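Local coordinates for 4-aminobutyrate transaminase (Acinetobacter baumannii, PDB 6WOP), which probably transfers the amino group of 4-aminobutyrate to 2-oxoglutarate, using pyridoxal 5'-phosphate as cofactor, at residues A123-R129 with H233-L237; R129-F135 with H199-V205; V167-R171 with S187-I191. All coordinates share one frame; numbering follows the deposited sequence.

The three contacts lie in and around the seven-stranded mixed sheet that, in class-III aminotransferases, forms the core of the large cofactor-binding domain. Contact 2 pairs two neighbouring parallel strands of this sheet. Contact 1, the two centres about 7 Å apart, sets the end of helix 112-127 against the start of strand 236-240, the next strand beyond 201-206; Arg129 belongs to both. Contact 3, its centre about 10 Å from that of contact 2, covers strand 167-170, outermost in the sheet within this chain, with helix 181-194; Thr134 joins the two through backbone bonds to Phe168 and Ala170. Contacts 1 and 3 do not touch, their centres being about 17 Å apart. Contacts 2 and 3 both reach the third subunit of the four-chain assembly.

Contact 1 (A123-R129 with H233-L237); sequences ARCYTGR and HGILL
Ala123, in the last turns of helix 112-127, rests on the end of Leu236: CD1 of Leu236 comes 3.6 Å from CB of Ala123 and packs against its CA as well. Tyr126 crosses the leucine at about a right angle, its CD2 meeting the same CD1 at 4.1 Å, while its hydroxyl is bonded elsewhere, to Glu285. One turn on from Ala123, Thr127 divides its branches. With OG1 between the backbone N and the carbonyl carbon (chi1 64°), CG2 is left anti to the carbonyl carbon and turns to Leu236 CD1, 3.9 Å away, so that this one leucine methyl is shared by three helix residues. OG1 instead bonds back to Ala123 O at 2.8 Å, on the opposite face of that carbonyl from Thr127 N, and also accepts from Arg129 N in an ST turn. Gly128, with positive phi, leads the chain out of the helix. Arg129 then reaches across with its chain extended from CG to NE. Its end-on pair of nitrogens grips a single atom: NH1 lies 2.9 Å and NH2 3.1 Å from His233 O, which sits in the guanidinium plane. Gly234 O lies over one face of the group, and Ile235 CG1 touches its edge. The arginine thus holds the carbonyl just before Gly234, the residue of the Schellman motif that closes helix 220-233. The C-terminal ends of helices 112-127 and 220-233 so meet at the start of strand 236-240, in the alpha/beta sheet of the aminotransferase large domain.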
loop_
_atom_site.group_PDB
_atom_site.type_symbol
_atom_site.label_atom_id
_atom_site.label_comp_id
_atom_site.label_asym_id
_atom_site.label_seq_id
_atom_site.Cartn_x
_atom_site.Cartn_y
_atom_site.Cartn_z
ATOM N N ALA A 123 8.267 14.670 8.617
ATOM C CA ALA A 123 6.895 14.899 9.089
ATOM C C ALA A 123 6.256 13.617 9.601
ATOM O O ALA A 123 5.548 13.633 10.613
ATOM C CB ALA A 123 6.049 15.466 7.958
ATOM N N ARG A 124 6.448 12.510 8.886
ATOM C CA ARG A 124 5.917 11.238 9.359
ATOM C C ARG A 124 6.518 10.909 10.708
ATOM O O ARG A 124 5.812 10.502 11.621
ATOM C CB ARG A 124 6.234 10.117 8.397
ATOM C CG ARG A 124 5.308 10.021 7.170
ATOM C CD ARG A 124 5.354 8.586 6.685
ATOM N NE ARG A 124 4.495 8.249 5.533
ATOM C CZ ARG A 124 4.464 7.001 5.042
ATOM N NH1 ARG A 124 5.211 6.059 5.613
ATOM N NH2 ARG A 124 3.708 6.697 3.992
ATOM N N CYS A 125 7.821 11.106 10.861
ATOM C CA CYS A 125 8.498 10.777 12.103
ATOM C C CYS A 125 7.947 11.648 13.237
ATOM O O CYS A 125 7.609 11.143 14.304
ATOM C CB CYS A 125 10.034 10.943 11.933
ATOM S SG CYS A 125 10.906 10.843 13.545
ATOM N N TYR A 126 7.906 12.966 12.998
ATOM C CA TYR A 126 7.499 13.909 14.055
ATOM C C TYR A 126 6.063 13.662 14.512
ATOM O O TYR A 126 5.761 13.713 15.718
ATOM C CB TYR A 126 7.649 15.362 13.555
ATOM C CG TYR A 126 7.238 16.373 14.624
ATOM C CD1 TYR A 126 8.100 16.669 15.685
ATOM C CD2 TYR A 126 5.999 17.010 14.574
ATOM C CE1 TYR A 126 7.740 17.597 16.654
ATOM C CE2 TYR A 126 5.632 17.915 15.548
ATOM C CZ TYR A 126 6.506 18.205 16.571
ATOM O OH TYR A 126 6.146 19.109 17.537
ATOM N N THR A 127 5.154 13.419 13.567
ATOM C CA THR A 127 3.753 13.247 13.910
ATOM C C THR A 127 3.411 11.808 14.258
ATOM O O THR A 127 2.361 11.548 14.889
ATOM C CB THR A 127 2.857 13.733 12.751
ATOM O OG1 THR A 127 3.084 12.907 11.603
ATOM C CG2 THR A 127 3.156 15.215 12.298
ATOM N N GLY A 128 4.246 10.849 13.882
ATOM C CA GLY A 128 3.859 9.461 14.005
ATOM C C GLY A 128 2.685 9.076 13.141
ATOM O O GLY A 128 2.013 8.088 13.441
ATOM N N ARG A 129 2.431 9.818 12.063
ATOM C CA ARG A 129 1.358 9.586 11.117
ATOM C C ARG A 129 1.917 9.303 9.739
ATOM O O ARG A 129 3.091 9.564 9.488
ATOM C CB ARG A 129 0.419 10.798 11.051
ATOM C CG ARG A 129 0.035 11.275 12.449
ATOM C CD ARG A 129 -0.678 12.649 12.239
ATOM N NE ARG A 129 -1.174 13.128 13.528
ATOM C CZ ARG A 129 -1.914 14.207 13.692
ATOM N NH1 ARG A 129 -2.217 14.953 12.641
ATOM N NH2 ARG A 129 -2.361 14.529 14.920
ATOM N N HIS A 233 -5.538 20.236 13.755
ATOM C CA HIS A 233 -5.396 18.776 13.698
ATOM C C HIS A 233 -3.984 18.255 13.968
ATOM O O HIS A 233 -3.764 17.042 13.843
ATOM C CB HIS A 233 -5.865 18.279 12.325
ATOM C CG HIS A 233 -7.327 18.522 12.092
ATOM N ND1 HIS A 233 -8.304 18.086 12.965
ATOM C CD2 HIS A 233 -7.978 19.127 11.069
ATOM C CE1 HIS A 233 -9.499 18.434 12.502
ATOM N NE2 HIS A 233 -9.329 19.064 11.351
ATOM N N GLY A 234 -3.023 19.122 14.309
ATOM C CA GLY A 234 -1.680 18.639 14.540
ATOM C C GLY A 234 -0.975 18.189 13.282
ATOM O O GLY A 234 -0.020 17.425 13.368
ATOM N N ILE A 235 -1.417 18.644 12.112
ATOM C CA ILE A 235 -0.798 18.271 10.839
ATOM C C ILE A 235 0.331 19.271 10.543
ATOM O O ILE A 235 0.164 20.463 10.821
ATOM C CB ILE A 235 -1.857 18.291 9.719
ATOM C CG1 ILE A 235 -3.005 17.281 10.024
ATOM C CG2 ILE A 235 -1.192 18.022 8.334
ATOM C CD1 ILE A 235 -4.213 17.524 9.204
ATOM N N LEU A 236 1.439 18.829 9.917
ATOM C CA LEU A 236 2.445 19.801 9.465
ATOM C C LEU A 236 2.146 20.434 8.108
ATOM O O LEU A 236 1.671 19.783 7.179
ATOM C CB LEU A 236 3.833 19.157 9.365
ATOM C CG LEU A 236 4.280 18.681 10.755
ATOM C CD1 LEU A 236 5.525 17.806 10.592
ATOM C CD2 LEU A 236 4.564 19.837 11.801
ATOM N N LEU A 237 2.556 21.707 7.945
ATOM C CA LEU A 237 2.385 22.378 6.665
ATOM C C LEU A 237 3.756 22.451 6.006
ATOM O O LEU A 237 4.686 22.966 6.616
ATOM C CB LEU A 237 1.807 23.771 6.865
ATOM C CG LEU A 237 1.592 24.620 5.586
ATOM C CD1 LEU A 237 0.647 23.939 4.639
ATOM C CD2 LEU A 237 0.988 26.025 5.978
#

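Contact 2 (R129-F135 with H199-V205); sequences RHGIITF and HDVAAIV
Two adjacent parallel strands of the large-domain sheet, 131-135 and 201-205, whose short axes approach to 4.6 Å at an angle of 19°, begin with a beta bulge. There Gly131 N donates to Asp200 O, and Gly131 O accepts from Ala202 N at 2.7 Å and, more weakly, from Ala203 N, so the register slips by one residue between Gly131 and Ile132. Beyond the bulge regular pairing resumes: Ile133 N bonds to Ala203 O at 3.1 Å, and Val205 N meets Ile133 O nearly along the C=O axis. Ahead of the bulge, the guanidinium of Arg129 lies against the backbone of His199, whose CA sits 3.7 Å above its plane, over its centre. NH1 of Arg129 donates to Val201 O at 3.2 Å, an almost straight bond (175°) lying in the guanidinium plane. A water joins His130 N and ND1 to Asp200 OD1, at the edge of the imidazole and in its plane. This sheet, with helices on both faces, is the common core of fold type I aminotransferases. On the face toward helix 112-127, Ile132 CD1 packs on Ala203 CB at 3.9 Å and Ile132 CG2 on Val205 CG2. The other face, toward helix 181-194, brings Ile133 CB to Ile204 CG1, while Phe135 crosses Ile204 obliquely with CE1 3.8 Å from CG2. At the far end a second water links Phe135 N to Val205 O.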
loop_
_atom_site.group_PDB
_atom_site.type_symbol
_atom_site.label_atom_id
_atom_site.label_comp_id
_atom_site.label_asym_id
_atom_site.label_seq_id
_atom_site.Cartn_x
_atom_site.Cartn_y
_atom_site.Cartn_z
ATOM N N ARG A 129 2.431 9.818 12.063
ATOM C CA ARG A 129 1.358 9.586 11.117
ATOM C C ARG A 129 1.917 9.303 9.739
ATOM O O ARG A 129 3.091 9.564 9.488
ATOM C CB ARG A 129 0.419 10.798 11.051
ATOM C CG ARG A 129 0.035 11.275 12.449
ATOM C CD ARG A 129 -0.678 12.649 12.239
ATOM N NE ARG A 129 -1.174 13.128 13.528
ATOM C CZ ARG A 129 -1.914 14.207 13.692
ATOM N NH1 ARG A 129 -2.217 14.953 12.641
ATOM N NH2 ARG A 129 -2.361 14.529 14.920
ATOM N N HIS A 130 1.071 8.752 8.837
ATOM C CA HIS A 130 1.587 8.345 7.534
ATOM C C HIS A 130 1.053 9.154 6.382
ATOM O O HIS A 130 1.690 9.167 5.312
ATOM C CB HIS A 130 1.262 6.843 7.253
ATOM C CG HIS A 130 -0.151 6.607 6.775
ATOM N ND1 HIS A 130 -1.248 6.636 7.619
ATOM C CD2 HIS A 130 -0.643 6.360 5.535
ATOM C CE1 HIS A 130 -2.353 6.422 6.911
ATOM N NE2 HIS A 130 -2.006 6.241 5.648
ATOM N N GLY A 131 -0.096 9.821 6.531
ATOM C CA GLY A 131 -0.767 10.325 5.341
ATOM C C GLY A 131 -0.187 11.634 4.842
ATOM O O GLY A 131 0.319 12.454 5.621
ATOM N N ILE A 132 -0.373 11.883 3.537
ATOM C CA ILE A 132 0.128 13.097 2.904
ATOM C C ILE A 132 -0.936 13.635 1.967
ATOM O O ILE A 132 -1.457 12.889 1.136
ATOM C CB ILE A 132 1.418 12.778 2.131
ATOM C CG1 ILE A 132 2.520 12.246 3.074
ATOM C CG2 ILE A 132 1.925 13.977 1.312
ATOM C CD1 ILE A 132 3.130 13.434 3.952
ATOM N N ILE A 133 -1.251 14.919 2.061
ATOM C CA ILE A 133 -2.168 15.538 1.130
ATOM C C ILE A 133 -1.378 16.514 0.263
ATOM O O ILE A 133 -0.682 17.399 0.786
ATOM C CB ILE A 133 -3.314 16.254 1.874
ATOM C CG1 ILE A 133 -4.177 15.239 2.591
ATOM C CG2 ILE A 133 -4.190 17.059 0.874
ATOM C CD1 ILE A 133 -5.287 15.850 3.448
ATOM N N THR A 134 -1.478 16.353 -1.044
ATOM C CA THR A 134 -0.921 17.291 -2.000
ATOM C C THR A 134 -2.077 17.789 -2.871
ATOM O O THR A 134 -3.259 17.548 -2.583
ATOM C CB THR A 134 0.175 16.660 -2.878
ATOM O OG1 THR A 134 -0.379 15.506 -3.504
ATOM C CG2 THR A 134 1.350 16.104 -2.040
ATOM N N PHE A 135 -1.748 18.512 -3.959
ATOM C CA PHE A 135 -2.773 19.171 -4.755
ATOM C C PHE A 135 -2.660 18.772 -6.224
ATOM O O PHE A 135 -1.579 18.517 -6.745
ATOM C CB PHE A 135 -2.661 20.708 -4.596
ATOM C CG PHE A 135 -3.053 21.160 -3.245
ATOM C CD1 PHE A 135 -2.141 21.119 -2.173
ATOM C CD2 PHE A 135 -4.325 21.571 -3.007
ATOM C CE1 PHE A 135 -2.540 21.514 -0.869
ATOM C CE2 PHE A 135 -4.728 21.966 -1.730
ATOM C CZ PHE A 135 -3.839 21.919 -0.664
ATOM N N HIS A 199 -6.184 12.782 12.015
ATOM C CA HIS A 199 -5.103 12.383 12.909
ATOM C C HIS A 199 -4.256 11.270 12.305
ATOM O O HIS A 199 -3.319 10.776 12.959
ATOM C CB HIS A 199 -5.693 12.002 14.301
ATOM C CG HIS A 199 -6.185 13.184 15.092
ATOM N ND1 HIS A 199 -7.000 13.067 16.202
ATOM C CD2 HIS A 199 -5.953 14.513 14.939
ATOM C CE1 HIS A 199 -7.248 14.267 16.697
ATOM N NE2 HIS A 199 -6.624 15.161 15.948
ATOM N N ASP A 200 -4.539 10.868 11.067
ATOM C CA ASP A 200 -3.586 10.028 10.346
ATOM C C ASP A 200 -2.822 10.783 9.271
ATOM O O ASP A 200 -2.147 10.137 8.458
ATOM C CB ASP A 200 -4.298 8.850 9.694
ATOM C CG ASP A 200 -4.592 7.759 10.678
ATOM O OD1 ASP A 200 -3.643 7.320 11.350
ATOM O OD2 ASP A 200 -5.768 7.369 10.785
ATOM N N VAL A 201 -3.002 12.098 9.166
ATOM C CA VAL A 201 -2.319 12.900 8.133
ATOM C C VAL A 201 -1.079 13.518 8.774
ATOM O O VAL A 201 -1.198 14.303 9.716
ATOM C CB VAL A 201 -3.235 13.999 7.534
ATOM C CG1 VAL A 201 -2.500 14.881 6.501
ATOM C CG2 VAL A 201 -4.493 13.394 6.880
ATOM N N ALA A 202 0.113 13.198 8.227
ATOM C CA ALA A 202 1.371 13.780 8.701
ATOM C C ALA A 202 1.566 15.197 8.188
ATOM O O ALA A 202 2.023 16.074 8.937
ATOM C CB ALA A 202 2.587 12.929 8.267
ATOM N N ALA A 203 1.273 15.448 6.915
ATOM C CA ALA A 203 1.574 16.754 6.367
ATOM C C ALA A 203 0.640 17.055 5.224
ATOM O O ALA A 203 0.196 16.145 4.499
ATOM C CB ALA A 203 3.026 16.855 5.838
ATOM N N ILE A 204 0.402 18.359 5.033
ATOM C CA ILE A 204 -0.151 18.897 3.787
ATOM C C ILE A 204 0.952 19.635 3.069
ATOM O O ILE A 204 1.598 20.534 3.654
ATOM C CB ILE A 204 -1.331 19.844 4.054
ATOM C CG1 ILE A 204 -2.408 19.056 4.772
ATOM C CG2 ILE A 204 -1.857 20.448 2.694
ATOM C CD1 ILE A 204 -3.835 19.802 5.009
ATOM N N VAL A 205 1.156 19.292 1.801
ATOM C CA VAL A 205 2.329 19.766 1.063
ATOM C C VAL A 205 1.869 20.517 -0.170
ATOM O O VAL A 205 1.103 19.969 -0.981
ATOM C CB VAL A 205 3.233 18.596 0.641
ATOM C CG1 VAL A 205 4.512 19.197 -0.098
ATOM C CG2 VAL A 205 3.543 17.751 1.883
HETATM O O HOH W 1 -1.046 7.236 10.279
HETATM O O HOH W 2 0.956 19.783 -3.929
#

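Contact 3 (V167-R171 with S187-I191); sequences VFHAR and SVEDI
Ser187 of helix 181-194 accepts a hydrogen bond from the backbone of Arg171: Arg171 N lies 3.0 Å from Ser187 OG, and the bond is nearly straight (167°). The serine hydroxyl is set between its own backbone N and carbonyl carbon (chi1 78°), which lets it face segment 167-171 while also bonding to Ala184 O, a turn earlier in the helix. The Ala170 methyl points at the helix and settles among three residues, with CB 3.2 Å from Ser187 OG, 3.6 Å from Val188 CG2 and 3.8 Å from Ile191 CD1. Ile191 spreads its two branches along the strand. Its CG1 arm, extended to CD1 (chi2 172°), lies over the peptide joining His169 to Ala170, 3.7 Å from Ala170 N, whereas CG2 meets Phe168 CB at 4.0 Å. From that CB the phenyl ring leads away from 187-191 and packs on Val167 of the third subunit. Arg171 is folded by bends at chi2 and chi3: CG packs against Ser187 CB at 3.6 Å, and the chain doubles back until NH2 reaches His169 O at 2.9 Å, approaching from above the carbonyl plane. The same nitrogen forms a salt bridge with Glu194 of the third subunit. His169 points away from the helix, its NE2 bonded to Met149 O and its ND1 to Asp195 of the third subunit. The chemistry is thus divided: aliphatic branches and one serine bond seat the helix on the outermost strand of the sheet within this chain, while His169 ND1 and Arg171 NH2 also bond to the third subunit.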
loop_
_atom_site.group_PDB
_atom_site.type_symbol
_atom_site.label_atom_id
_atom_site.label_comp_id
_atom_site.label_asym_id
_atom_site.label_seq_id
_atom_site.Cartn_x
_atom_site.Cartn_y
_atom_site.Cartn_z
ATOM N N VAL A 167 -1.661 8.771 0.111
ATOM C CA VAL A 167 -1.432 10.050 -0.573
ATOM C C VAL A 167 -2.702 10.446 -1.302
ATOM O O VAL A 167 -3.220 9.653 -2.103
ATOM C CB VAL A 167 -0.273 9.922 -1.570
ATOM C CG1 VAL A 167 -0.008 11.292 -2.340
ATOM C CG2 VAL A 167 0.967 9.453 -0.791
ATOM N N PHE A 168 -3.181 11.689 -1.086
ATOM C CA PHE A 168 -4.427 12.096 -1.727
ATOM C C PHE A 168 -4.284 13.501 -2.281
ATOM O O PHE A 168 -3.557 14.310 -1.719
ATOM C CB PHE A 168 -5.612 12.006 -0.675
ATOM C CG PHE A 168 -5.807 10.581 -0.194
ATOM C CD1 PHE A 168 -6.409 9.629 -1.041
ATOM C CD2 PHE A 168 -5.328 10.186 1.045
ATOM C CE1 PHE A 168 -6.528 8.261 -0.603
ATOM C CE2 PHE A 168 -5.439 8.868 1.468
ATOM C CZ PHE A 168 -6.040 7.916 0.642
ATOM N N HIS A 169 -5.057 13.825 -3.327
ATOM C CA HIS A 169 -4.971 15.146 -3.958
ATOM C C HIS A 169 -6.211 15.996 -3.738
ATOM O O HIS A 169 -7.338 15.591 -4.100
ATOM C CB HIS A 169 -4.735 14.978 -5.449
ATOM C CG HIS A 169 -3.409 14.349 -5.752
ATOM N ND1 HIS A 169 -3.249 12.983 -5.852
ATOM C CD2 HIS A 169 -2.176 14.893 -5.926
ATOM C CE1 HIS A 169 -1.972 12.702 -6.098
ATOM N NE2 HIS A 169 -1.298 13.843 -6.139
ATOM N N ALA A 170 -5.996 17.212 -3.237
ATOM C CA ALA A 170 -7.054 18.228 -3.172
ATOM C C ALA A 170 -6.957 19.188 -4.370
ATOM O O ALA A 170 -6.011 19.106 -5.172
ATOM C CB ALA A 170 -6.946 18.990 -1.843
ATOM N N ARG A 171 -7.905 20.118 -4.447
ATOM C CA ARG A 171 -7.896 21.120 -5.481
ATOM C C ARG A 171 -7.114 22.345 -5.051
ATOM O O ARG A 171 -7.415 22.930 -4.056
ATOM C CB ARG A 171 -9.305 21.646 -5.802
ATOM C CG ARG A 171 -10.402 20.643 -5.816
ATOM C CD ARG A 171 -10.331 19.725 -6.981
ATOM N NE ARG A 171 -9.226 18.774 -7.042
ATOM C CZ ARG A 171 -9.131 17.620 -6.396
ATOM N NH1 ARG A 171 -10.048 17.227 -5.527
ATOM N NH2 ARG A 171 -8.079 16.894 -6.579
ATOM N N SER A 187 -12.299 20.912 -0.517
ATOM C CA SER A 187 -11.771 19.639 -1.045
ATOM C C SER A 187 -10.798 18.976 -0.075
ATOM O O SER A 187 -10.769 17.749 0.028
ATOM C CB SER A 187 -11.110 19.862 -2.402
ATOM O OG SER A 187 -9.816 20.423 -2.215
ATOM N N VAL A 188 -10.025 19.765 0.694
ATOM C CA VAL A 188 -9.214 19.183 1.781
ATOM C C VAL A 188 -10.110 18.524 2.843
ATOM O O VAL A 188 -9.899 17.381 3.299
ATOM C CB VAL A 188 -8.323 20.284 2.378
ATOM C CG1 VAL A 188 -7.505 19.715 3.528
ATOM C CG2 VAL A 188 -7.381 20.831 1.233
ATOM N N GLU A 189 -11.154 19.222 3.240
ATOM C CA GLU A 189 -12.025 18.648 4.248
ATOM C C GLU A 189 -12.725 17.385 3.725
ATOM O O GLU A 189 -13.041 16.477 4.509
ATOM C CB GLU A 189 -13.032 19.719 4.712
ATOM C CG GLU A 189 -12.301 20.926 5.357
ATOM C CD GLU A 189 -13.192 22.109 5.637
ATOM O OE1 GLU A 189 -14.200 22.324 4.885
ATOM O OE2 GLU A 189 -12.876 22.830 6.628
ATOM N N ASP A 190 -13.050 17.332 2.431
ATOM C CA ASP A 190 -13.643 16.099 1.902
ATOM C C ASP A 190 -12.647 14.942 2.003
ATOM O O ASP A 190 -13.039 13.790 2.177
ATOM C CB ASP A 190 -14.061 16.297 0.431
ATOM C CG ASP A 190 -15.263 17.241 0.258
ATOM O OD1 ASP A 190 -15.967 17.596 1.272
ATOM O OD2 ASP A 190 -15.518 17.632 -0.921
ATOM N N ILE A 191 -11.349 15.218 1.827
ATOM C CA ILE A 191 -10.356 14.156 2.016
ATOM C C ILE A 191 -10.433 13.621 3.449
ATOM O O ILE A 191 -10.420 12.402 3.679
ATOM C CB ILE A 191 -8.944 14.696 1.674
ATOM C CG1 ILE A 191 -8.831 14.861 0.130
ATOM C CG2 ILE A 191 -7.821 13.710 2.163
ATOM C CD1 ILE A 191 -7.540 15.588 -0.295
#